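Local coordinates for ORF10 (Moritella marina, PDB 6RIW), which forms the ketosynthase–chain length factor didomain of a polyunsaturated fatty acid synthase, which probably extends acyl chains by carbon–carbon bond formation, at residues D548-Q553 and Y637-G642; M558-N563 and A745-V750. All blocks are in the same frame, centred on the assembly; numbering follows the deposited sequence.

Interaction 1 (D548-Q553 and Y637-G642)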
ATOM      1  N   ASP A 548      23.059  -3.177  -3.292  1.00 36.32           N
ATOM      2  CA  ASP A 548      22.292  -2.185  -2.541  1.00 34.32           C
ATOM      3  C   ASP A 548      21.454  -1.293  -3.465  1.00 32.30           C
ATOM      4  O   ASP A 548      21.192  -0.137  -3.158  1.00 33.39           O
ATOM      5  CB  ASP A 548      23.217  -1.314  -1.687  1.00 31.77           C
ATOM      6  CG  ASP A 548      22.481  -0.644  -0.537  1.00 36.80           C
ATOM      7  OD1 ASP A 548      21.316  -1.029  -0.291  1.00 37.63           O
ATOM      8  OD2 ASP A 548      23.057   0.252   0.119  1.00 41.24           O
ATOM      9  N   CYS A 549      21.032  -1.846  -4.591  1.00 29.36           N
ATOM     10  CA  CYS A 549      20.255  -1.111  -5.572  1.00 27.74           C
ATOM     11  C   CYS A 549      18.777  -1.127  -5.191  1.00 25.61           C
ATOM     12  O   CYS A 549      18.300  -2.059  -4.538  1.00 28.07           O
ATOM     13  CB  CYS A 549      20.449  -1.729  -6.953  1.00 32.89           C
ATOM     14  SG  CYS A 549      19.888  -0.711  -8.318  1.00 39.62           S
ATOM     15  N   LEU A 550      18.054  -0.086  -5.599  1.00 24.45           N
ATOM     16  CA  LEU A 550      16.605  -0.070  -5.405  1.00 19.48           C
ATOM     17  C   LEU A 550      15.927  -1.038  -6.373  1.00 18.36           C
ATOM     18  O   LEU A 550      16.373  -1.227  -7.504  1.00 21.28           O
ATOM     19  CB  LEU A 550      16.042   1.339  -5.612  1.00 19.69           C
ATOM     20  CG  LEU A 550      16.764   2.531  -4.980  1.00 23.92           C
ATOM     21  CD1 LEU A 550      15.900   3.778  -5.173  1.00 24.94           C
ATOM     22  CD2 LEU A 550      17.030   2.292  -3.498  1.00 23.00           C
ATOM     23  N   ILE A 551      14.824  -1.646  -5.935  1.00 18.27           N
ATOM     24  CA  ILE A 551      14.148  -2.622  -6.791  1.00 16.25           C
ATOM     25  C   ILE A 551      13.556  -1.914  -8.012  1.00 14.43           C
ATOM     26  O   ILE A 551      13.257  -0.707  -7.959  1.00 15.51           O
ATOM     27  CB  ILE A 551      13.069  -3.414  -6.023  1.00 16.63           C
ATOM     28  CG1 ILE A 551      11.936  -2.495  -5.520  1.00 16.86           C
ATOM     29  CG2 ILE A 551      13.699  -4.213  -4.873  1.00 16.60           C
ATOM     30  CD1 ILE A 551      10.627  -3.272  -5.130  1.00 15.53           C
ATOM     31  N   PRO A 552      13.368  -2.624  -9.124  1.00 13.90           N
ATOM     32  CA  PRO A 552      12.862  -1.967 -10.346  1.00 17.27           C
ATOM     33  C   PRO A 552      11.492  -1.339 -10.202  1.00 16.20           C
ATOM     34  O   PRO A 552      11.236  -0.344 -10.885  1.00 17.91           O
ATOM     35  CB  PRO A 552      12.855  -3.111 -11.373  1.00 16.06           C
ATOM     36  CG  PRO A 552      13.924  -4.044 -10.893  1.00 20.43           C
ATOM     37  CD  PRO A 552      13.871  -3.986  -9.390  1.00 17.35           C
ATOM     38  N   GLN A 553      10.607  -1.848  -9.325  1.00 14.97           N
ATOM     39  CA  GLN A 553       9.304  -1.191  -9.143  1.00 15.70           C
ATOM     40  C   GLN A 553       9.473   0.297  -8.817  1.00 18.11           C
ATOM     41  O   GLN A 553       8.774   1.158  -9.372  1.00 15.65           O
ATOM     42  CB  GLN A 553       8.488  -1.884  -8.039  1.00 16.93           C
ATOM     43  CG  GLN A 553       7.040  -1.309  -7.891  1.00 19.73           C
ATOM     44  CD  GLN A 553       6.313  -1.778  -6.636  1.00 18.26           C
ATOM     45  OE1 GLN A 553       6.851  -1.715  -5.527  1.00 20.54           O
ATOM     46  NE2 GLN A 553       5.067  -2.228  -6.803  1.00 21.02           N
ATOM     47  N   TYR A 637      16.398  -2.293   1.114  1.00 17.31           N
ATOM     48  CA  TYR A 637      15.188  -2.535   1.901  1.00 18.67           C
ATOM     49  C   TYR A 637      14.267  -1.316   1.941  1.00 18.65           C
ATOM     50  O   TYR A 637      13.044  -1.488   2.003  1.00 19.65           O
ATOM     51  CB  TYR A 637      15.541  -2.976   3.316  1.00 18.93           C
ATOM     52  CG  TYR A 637      14.712  -4.140   3.855  1.00 19.82           C
ATOM     53  CD1 TYR A 637      13.423  -3.959   4.323  1.00 20.82           C
ATOM     54  CD2 TYR A 637      15.264  -5.412   3.936  1.00 22.18           C
ATOM     55  CE1 TYR A 637      12.679  -5.049   4.844  1.00 21.73           C
ATOM     56  CE2 TYR A 637      14.553  -6.481   4.444  1.00 22.55           C
ATOM     57  CZ  TYR A 637      13.267  -6.308   4.892  1.00 23.46           C
ATOM     58  OH  TYR A 637      12.606  -7.426   5.388  1.00 23.47           O
ATOM     59  N   THR A 638      14.804  -0.082   1.902  1.00 18.11           N
ATOM     60  CA  THR A 638      13.902   1.073   1.822  1.00 18.07           C
ATOM     61  C   THR A 638      13.049   1.020   0.555  1.00 17.48           C
ATOM     62  O   THR A 638      11.923   1.535   0.550  1.00 17.24           O
ATOM     63  CB  THR A 638      14.660   2.419   1.857  1.00 19.47           C
ATOM     64  OG1 THR A 638      15.401   2.611   0.637  1.00 19.93           O
ATOM     65  CG2 THR A 638      15.592   2.500   3.056  1.00 20.54           C
ATOM     66  N   SER A 639      13.563   0.423  -0.521  1.00 16.34           N
ATOM     67  CA  SER A 639      12.764   0.289  -1.732  1.00 16.74           C
ATOM     68  C   SER A 639      11.747  -0.847  -1.650  1.00 18.90           C
ATOM     69  O   SER A 639      10.932  -0.984  -2.567  1.00 17.13           O
ATOM     70  CB  SER A 639      13.656   0.110  -2.978  1.00 17.04           C
ATOM     71  OG  SER A 639      14.270  -1.174  -3.057  1.00 17.17           O
ATOM     72  N   PHE A 640      11.766  -1.659  -0.588  1.00 16.19           N
ATOM     73  CA  PHE A 640      10.666  -2.587  -0.359  1.00 15.43           C
ATOM     74  C   PHE A 640       9.417  -1.887   0.169  1.00 20.45           C
ATOM     75  O   PHE A 640       8.353  -2.515   0.227  1.00 21.12           O
ATOM     76  CB  PHE A 640      11.071  -3.669   0.658  1.00 15.57           C
ATOM     77  CG  PHE A 640      12.144  -4.626   0.190  1.00 18.26           C
ATOM     78  CD1 PHE A 640      12.706  -4.551  -1.078  1.00 16.27           C
ATOM     79  CD2 PHE A 640      12.591  -5.625   1.054  1.00 17.03           C
ATOM     80  CE1 PHE A 640      13.693  -5.468  -1.477  1.00 17.24           C
ATOM     81  CE2 PHE A 640      13.553  -6.532   0.654  1.00 17.95           C
ATOM     82  CZ  PHE A 640      14.115  -6.439  -0.614  1.00 18.55           C
ATOM     83  N   ILE A 641       9.524  -0.619   0.577  1.00 17.60           N
ATOM     84  CA  ILE A 641       8.456   0.112   1.262  1.00 17.60           C
ATOM     85  C   ILE A 641       7.742   0.989   0.236  1.00 19.38           C
ATOM     86  O   ILE A 641       8.320   1.953  -0.273  1.00 17.60           O
ATOM     87  CB  ILE A 641       9.030   0.958   2.413  1.00 17.34           C
ATOM     88  CG1 ILE A 641       9.857   0.077   3.362  1.00 18.79           C
ATOM     89  CG2 ILE A 641       7.927   1.704   3.140  1.00 19.12           C
ATOM     90  CD1 ILE A 641      10.728   0.844   4.320  1.00 22.14           C
ATOM     91  N   GLY A 642       6.471   0.687  -0.051  1.00 20.51           N
ATOM     92  CA  GLY A 642       5.835   1.245  -1.235  1.00 18.58           C
ATOM     93  C   GLY A 642       5.736   2.759  -1.235  1.00 16.74           C
ATOM     94  O   GLY A 642       5.962   3.404  -2.267  1.00 20.42           O
TER
HETATM   95  O   HOH W   1       8.147  -0.484  -3.300  1.00 19.57           O
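The N-cap of helix 552-567 rests here on a type I turn, with Ile551 and Leu550 on one side and Ser639 and Phe640 on the other. The turn runs from Thr638 to Ile641 and is closed by the bond from Ile641 N to Thr638 O. Ser639 carries the contact. Its hydroxyl sits between its own backbone N and carbonyl carbon (chi1 73°), and Ser639 OG accepts the N-H of Ile551, with N to OG 3.0 Å and a nearly straight angle of 163°. The same OG also hydrogen-bonds to the carbonyl oxygen of Gln636, so two bonds grip this buried hydroxyl and fix its rotation. Close by, Ser639 CB packs on Leu550 CB at 3.8 Å. Both segments fall in the second ketosynthase-like, thiolase-type half of the chain, the chain length factor, and the contact joins the start of helix 552-567 to the turn after helix 634-638, mainly through the Ser639 and Ile551 side chains. Ile551 spreads its branches over the turn: CD1 lies 3.4 Å from Ser639 O, while CG2 meets the Phe640 ring at its edge, in plane, 3.6 Å from CE1. The two side chains cross at about a right angle. Phe640 in turn lays CD2 over the centre of the Tyr637 ring, 3.6 Å above its plane. An alanine at Ile551 would keep the backbone bond to Ser639 but would probably open a gap between Ser639 O and the Phe640 edge, where CG1, CD1 and CG2 had lain. One water completes the join, donating to Gln553 OE1 and to Ser639 O, each at 2.9 Å; Gln553 NE2 is taken by Gly583 O. Tyr637 OH bonds to Phe230 O, in the ketosynthase half.

Interaction 2 (M558-N563 and A745-V750)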
ATOM      1  N   MET A 558       9.896   6.102 -10.596  1.00 13.58           N
ATOM      2  CA  MET A 558      10.586   7.378 -10.432  1.00 16.39           C
ATOM      3  C   MET A 558      10.908   7.998 -11.781  1.00 15.71           C
ATOM      4  O   MET A 558      10.776   9.215 -11.962  1.00 15.11           O
ATOM      5  CB  MET A 558      11.862   7.171  -9.618  1.00 16.53           C
ATOM      6  CG  MET A 558      11.590   6.944  -8.137  1.00 20.10           C
ATOM      7  SD  MET A 558      12.949   5.985  -7.437  1.00 31.05           S
ATOM      8  CE  MET A 558      14.146   7.300  -7.284  1.00 26.34           C
ATOM      9  N   GLN A 559      11.346   7.175 -12.737  1.00 16.07           N
ATOM     10  CA  GLN A 559      11.710   7.694 -14.053  1.00 16.12           C
ATOM     11  C   GLN A 559      10.499   8.265 -14.790  1.00 17.57           C
ATOM     12  O   GLN A 559      10.579   9.361 -15.357  1.00 16.66           O
ATOM     13  CB  GLN A 559      12.371   6.600 -14.886  1.00 20.21           C
ATOM     14  CG  GLN A 559      12.907   7.075 -16.203  1.00 24.74           C
ATOM     15  CD  GLN A 559      13.978   6.147 -16.737  1.00 32.35           C
ATOM     16  OE1 GLN A 559      13.682   5.035 -17.175  1.00 34.41           O
ATOM     17  NE2 GLN A 559      15.234   6.593 -16.680  1.00 33.20           N
ATOM     18  N   VAL A 560       9.369   7.540 -14.813  1.00 13.01           N
ATOM     19  CA  VAL A 560       8.228   8.061 -15.570  1.00 14.85           C
ATOM     20  C   VAL A 560       7.637   9.284 -14.878  1.00 14.46           C
ATOM     21  O   VAL A 560       7.190  10.225 -15.548  1.00 14.84           O
ATOM     22  CB  VAL A 560       7.152   6.982 -15.836  1.00 15.27           C
ATOM     23  CG1 VAL A 560       7.704   5.858 -16.716  1.00 15.45           C
ATOM     24  CG2 VAL A 560       6.533   6.415 -14.520  1.00 12.24           C
ATOM     25  N   ALA A 561       7.621   9.297 -13.541  1.00 12.07           N
ATOM     26  CA  ALA A 561       7.072  10.445 -12.820  1.00 12.72           C
ATOM     27  C   ALA A 561       7.918  11.688 -13.057  1.00 15.36           C
ATOM     28  O   ALA A 561       7.385  12.780 -13.294  1.00 14.30           O
ATOM     29  CB  ALA A 561       6.994  10.166 -11.311  1.00 13.50           C
ATOM     30  N   ASP A 562       9.239  11.529 -12.999  1.00 15.86           N
ATOM     31  CA  ASP A 562      10.158  12.635 -13.278  1.00 17.37           C
ATOM     32  C   ASP A 562       9.935  13.190 -14.680  1.00 16.67           C
ATOM     33  O   ASP A 562       9.869  14.408 -14.873  1.00 16.88           O
ATOM     34  CB  ASP A 562      11.600  12.148 -13.118  1.00 16.87           C
ATOM     35  CG  ASP A 562      12.619  13.290 -13.134  1.00 19.81           C
ATOM     36  OD1 ASP A 562      12.434  14.288 -12.410  1.00 21.34           O
ATOM     37  OD2 ASP A 562      13.620  13.161 -13.869  1.00 22.55           O
ATOM     38  N   ASN A 563       9.814  12.304 -15.671  1.00 14.57           N
ATOM     39  CA  ASN A 563       9.617  12.743 -17.050  1.00 17.19           C
ATOM     40  C   ASN A 563       8.268  13.434 -17.226  1.00 19.50           C
ATOM     41  O   ASN A 563       8.178  14.472 -17.899  1.00 18.82           O
ATOM     42  CB  ASN A 563       9.743  11.552 -18.008  1.00 16.76           C
ATOM     43  CG  ASN A 563      11.172  11.080 -18.155  1.00 22.84           C
ATOM     44  OD1 ASN A 563      12.109  11.825 -17.876  1.00 25.02           O
ATOM     45  ND2 ASN A 563      11.349   9.844 -18.596  1.00 22.57           N
ATOM     46  N   ALA A 745       5.105   0.960 -16.353  1.00 11.77           N
ATOM     47  CA  ALA A 745       4.885   2.083 -15.455  1.00 10.90           C
ATOM     48  C   ALA A 745       4.549   3.291 -16.314  1.00 11.78           C
ATOM     49  O   ALA A 745       4.972   3.373 -17.467  1.00 12.30           O
ATOM     50  CB  ALA A 745       6.123   2.362 -14.575  1.00 10.75           C
ATOM     51  N   ALA A 746       3.771   4.214 -15.756  1.00 10.79           N
ATOM     52  CA  ALA A 746       3.459   5.425 -16.505  1.00 12.87           C
ATOM     53  C   ALA A 746       3.001   6.488 -15.521  1.00 12.24           C
ATOM     54  O   ALA A 746       2.678   6.186 -14.362  1.00 12.53           O
ATOM     55  CB  ALA A 746       2.389   5.151 -17.588  1.00 11.21           C
ATOM     56  N   ALA A 747       2.983   7.745 -15.982  1.00 12.57           N
ATOM     57  CA  ALA A 747       2.625   8.831 -15.086  1.00  9.64           C
ATOM     58  C   ALA A 747       1.992   9.958 -15.879  1.00 12.61           C
ATOM     59  O   ALA A 747       2.250  10.115 -17.084  1.00 12.40           O
ATOM     60  CB  ALA A 747       3.845   9.364 -14.297  1.00 12.20           C
ATOM     61  N   ILE A 748       1.116  10.711 -15.199  1.00 10.62           N
ATOM     62  CA  ILE A 748       0.497  11.906 -15.763  1.00 10.13           C
ATOM     63  C   ILE A 748       0.548  13.003 -14.711  1.00 12.59           C
ATOM     64  O   ILE A 748       0.652  12.749 -13.510  1.00 11.45           O
ATOM     65  CB  ILE A 748      -0.969  11.680 -16.218  1.00  9.65           C
ATOM     66  CG1 ILE A 748      -1.873  11.290 -15.051  1.00 11.55           C
ATOM     67  CG2 ILE A 748      -1.035  10.687 -17.375  1.00 10.80           C
ATOM     68  CD1 ILE A 748      -3.380  11.191 -15.464  1.00 14.09           C
ATOM     69  N   VAL A 749       0.495  14.241 -15.186  1.00 11.78           N
ATOM     70  CA  VAL A 749       0.370  15.417 -14.337  1.00 10.14           C
ATOM     71  C   VAL A 749      -0.982  16.027 -14.645  1.00 13.19           C
ATOM     72  O   VAL A 749      -1.314  16.222 -15.818  1.00 12.14           O
ATOM     73  CB  VAL A 749       1.491  16.439 -14.599  1.00 12.95           C
ATOM     74  CG1 VAL A 749       1.237  17.705 -13.780  1.00 14.26           C
ATOM     75  CG2 VAL A 749       2.878  15.847 -14.318  1.00 14.18           C
ATOM     76  N   VAL A 750      -1.763  16.310 -13.605  1.00  9.68           N
ATOM     77  CA  VAL A 750      -3.074  16.912 -13.774  1.00 10.67           C
ATOM     78  C   VAL A 750      -3.143  18.212 -12.971  1.00 12.30           C
ATOM     79  O   VAL A 750      -2.550  18.350 -11.896  1.00 14.08           O
ATOM     80  CB  VAL A 750      -4.231  15.957 -13.385  1.00 10.55           C
ATOM     81  CG1 VAL A 750      -4.296  14.759 -14.345  1.00 11.44           C
ATOM     82  CG2 VAL A 750      -4.123  15.489 -11.903  1.00 13.04           C
TER
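Val560 and Ala561 of helix 552-567 lie against Ala745, Ala746 and Ala747 of strand 741-752, a helix-on-strand layer of the thiolase fold in the chain length factor half. Over these short segments the axes come within 6.8 Å and run nearly the same way, 25° apart; the small side chains of the strand permit so close an approach. Side chain meets side chain chiefly at Val560, whose CG2 fits between two alanine methyls, 4.1 Å from Ala745 CB and 4.0 Å from Ala747 CB. Ala561 CB adds a looser contact with Ala747 CB. The strand alternates: Ala745 and Ala747 turn their methyls toward the helix, whereas Ala746 and Ile748 face away and pack on Met843 and Ile847 of helix 841-854. The sheet is thus covered by a helix on each face.

The polar links of the helix go to neighbours outside the contact: Asp562 forms salt bridges with Arg539 and Lys566, and Asn563 ND2 hydrogen-bonds to Asp475 OD2.

Side chain also meets backbone. With Val560 CG1 anti to its own carbonyl carbon (chi1 -64°), it comes to lie beside Ala745 O at 3.8 Å, and Val560 CG2 comes down against Ala746 C at 3.7 Å. From the strand, the Ala747 methyl reaches the helix backbone, with CB 3.7 Å from Ala561 CA and 3.7 Å from Val560 O.

Helix 552-567 belongs to both contacts: interaction 1 holds its N-cap, and interaction 2, some two and a half turns on, sets its flank against strand 741-752. Their centres are about 18 Å apart and their nearest atoms about 4 Å, without touching. Helix 642-653 spans the two: its Arg648 is touched by Leu550 and Ser639 of interaction 1 and by Met558 in the helical segment of interaction 2, while Ile649 packs on Ala561. Interaction 2 lies inside the chain length factor, but interaction 1 also borders the ketosynthase half through Tyr637. The magnesium site, at Met1 and Lys286, is remote from both.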